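PDB 2OG5: putative oxygenase from Streptomyces coelicolor, which hydroxylates free L-asparagine at its beta carbon, using iron(II), 2-oxoglutarate and oxygen, to supply a building block of the calcium-dependent lipopeptide antibiotic. Local coordinates for residues 144-149 against 348-353. Residues are numbered along the deposited sequence; the frame is centred on the assembly and turned at random.
Sequences GAFLPE and YVLGAA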
loop_
_atom_site.group_PDB
_atom_site.type_symbol
_atom_site.label_atom_id
_atom_site.label_comp_id
_atom_site.label_asym_id
_atom_site.label_seq_id
_atom_site.Cartn_x
_atom_site.Cartn_y
_atom_site.Cartn_z
ATOM N N GLY A 144 10.495 2.327 -0.182
ATOM C CA GLY A 144 11.072 1.758 -1.382
ATOM C C GLY A 144 10.136 1.899 -2.561
ATOM O O GLY A 144 8.932 2.096 -2.405
ATOM N N ALA A 145 10.700 1.804 -3.755
ATOM C CA ALA A 145 9.905 1.813 -4.982
ATOM C C ALA A 145 10.633 1.045 -6.063
ATOM O O ALA A 145 11.777 0.654 -5.881
ATOM C CB ALA A 145 9.593 3.221 -5.430
ATOM N N PHE A 146 9.938 0.810 -7.173
ATOM C CA PHE A 146 10.436 -0.054 -8.240
ATOM C C PHE A 146 10.582 0.775 -9.495
ATOM O O PHE A 146 9.651 1.458 -9.889
ATOM C CB PHE A 146 9.457 -1.212 -8.470
ATOM C CG PHE A 146 9.220 -2.018 -7.232
ATOM C CD1 PHE A 146 9.998 -3.120 -6.950
ATOM C CD2 PHE A 146 8.259 -1.619 -6.303
ATOM C CE1 PHE A 146 9.810 -3.847 -5.780
ATOM C CE2 PHE A 146 8.066 -2.342 -5.128
ATOM C CZ PHE A 146 8.843 -3.449 -4.869
ATOM N N LEU A 147 11.758 0.712 -10.118
ATOM C CA LEU A 147 12.050 1.591 -11.256
ATOM C C LEU A 147 10.985 1.514 -12.372
ATOM O O LEU A 147 10.577 2.552 -12.927
ATOM C CB LEU A 147 13.452 1.294 -11.786
ATOM C CG LEU A 147 13.935 2.211 -12.912
ATOM C CD1 LEU A 147 13.844 3.687 -12.506
ATOM C CD2 LEU A 147 15.350 1.864 -13.356
ATOM N N PRO A 148 10.521 0.302 -12.722
ATOM C CA PRO A 148 9.505 0.209 -13.784
ATOM C C PRO A 148 8.072 0.627 -13.447
ATOM O O PRO A 148 7.199 0.581 -14.331
ATOM C CB PRO A 148 9.516 -1.285 -14.143
ATOM C CG PRO A 148 10.771 -1.801 -13.615
ATOM C CD PRO A 148 10.983 -1.039 -12.343
ATOM N N GLU A 149 7.818 1.025 -12.201
ATOM C CA GLU A 149 6.474 1.406 -11.767
ATOM C C GLU A 149 6.497 2.832 -11.198
ATOM O O GLU A 149 7.190 3.109 -10.213
ATOM C CB GLU A 149 5.986 0.403 -10.720
ATOM C CG GLU A 149 4.709 0.766 -9.989
ATOM C CD GLU A 149 4.392 -0.189 -8.848
ATOM O OE1 GLU A 149 5.290 -0.476 -8.018
ATOM O OE2 GLU A 149 3.224 -0.641 -8.781
ATOM N N TYR A 348 17.011 3.775 -2.772
ATOM C CA TYR A 348 15.675 3.323 -2.394
ATOM C C TYR A 348 14.868 2.810 -3.586
ATOM O O TYR A 348 13.700 2.459 -3.428
ATOM C CB TYR A 348 14.915 4.458 -1.710
ATOM C CG TYR A 348 15.542 4.891 -0.407
ATOM C CD1 TYR A 348 15.301 4.181 0.770
ATOM C CD2 TYR A 348 16.408 5.977 -0.350
ATOM C CE1 TYR A 348 15.869 4.563 1.953
ATOM C CE2 TYR A 348 16.991 6.368 0.855
ATOM C CZ TYR A 348 16.715 5.656 2.001
ATOM O OH TYR A 348 17.290 6.023 3.192
ATOM N N VAL A 349 15.490 2.767 -4.764
ATOM C CA VAL A 349 14.800 2.358 -5.987
ATOM C C VAL A 349 15.323 0.994 -6.432
ATOM O O VAL A 349 16.505 0.839 -6.740
ATOM C CB VAL A 349 14.999 3.395 -7.107
ATOM C CG1 VAL A 349 14.302 2.944 -8.406
ATOM C CG2 VAL A 349 14.501 4.770 -6.655
ATOM N N LEU A 350 14.426 0.008 -6.448
ATOM C CA LEU A 350 14.762 -1.357 -6.806
ATOM C C LEU A 350 14.608 -1.560 -8.305
ATOM O O LEU A 350 13.585 -1.183 -8.895
ATOM C CB LEU A 350 13.855 -2.352 -6.060
ATOM C CG LEU A 350 14.107 -2.578 -4.561
ATOM C CD1 LEU A 350 13.644 -1.403 -3.720
ATOM C CD2 LEU A 350 13.364 -3.839 -4.114
ATOM N N GLY A 351 15.637 -2.135 -8.916
ATOM C CA GLY A 351 15.584 -2.512 -10.323
ATOM C C GLY A 351 15.922 -3.979 -10.455
ATOM O O GLY A 351 15.551 -4.789 -9.598
ATOM N N ALA A 352 16.642 -4.327 -11.511
ATOM C CA ALA A 352 16.975 -5.722 -11.785
ATOM C C ALA A 352 18.132 -6.186 -10.914
ATOM O O ALA A 352 19.015 -5.402 -10.559
ATOM C CB ALA A 352 17.342 -5.887 -13.248
ATOM N N ALA A 353 18.122 -7.465 -10.563
ATOM C CA ALA A 353 19.328 -8.130 -10.073
ATOM C C ALA A 353 19.827 -9.012 -11.211
ATOM O O ALA A 353 19.191 -9.064 -12.267
ATOM C CB ALA A 353 19.018 -8.960 -8.842
#
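A145 and L350 join two parallel strands: the amide N of L350 gives a nearly straight bond (176°) to A145 O, 2.8 Å away. On one side of it A145 N reaches Y348 O at 3.1 Å; on the other L147 N meets L350 O at 2.9 Å. Each carbonyl oxygen also takes a CA-H from the strand across: Y348 O from G144, A145 O from V349 and L350 O from F146.

Apolar contacts flank this ladder on its two faces. F146 and L350 point the same way, side by side, and L350 CD2 approaches ring atom CE1 of F146 obliquely at 3.9 Å. In L350, CG stands anti to the carbonyl carbon (chi1 -74°), and CD1 turns back to within 3.5 Å of A145 O. Flat and branched, these two side chains suit a buried face. The opposite face carries small A145 beside V349, whose CG1 meets CB of L147 at 3.9 Å.

From F146 the chain leaves the strand in a type I turn, closed by E149 N to F146 O, with L147 and P148 at its central positions; the missing N-H of P148 costs the turn no bond. That turn brings E149 to the asparagine site, where F146 also touches N182. The last strand, 349-350, adds in parallel to strand 142-146 in the mixed sheet of this jelly-roll enzyme; strand 142-146 pairs antiparallel with strand 326-333 through G144 and F331, and L350 packs on L333 of that same strand.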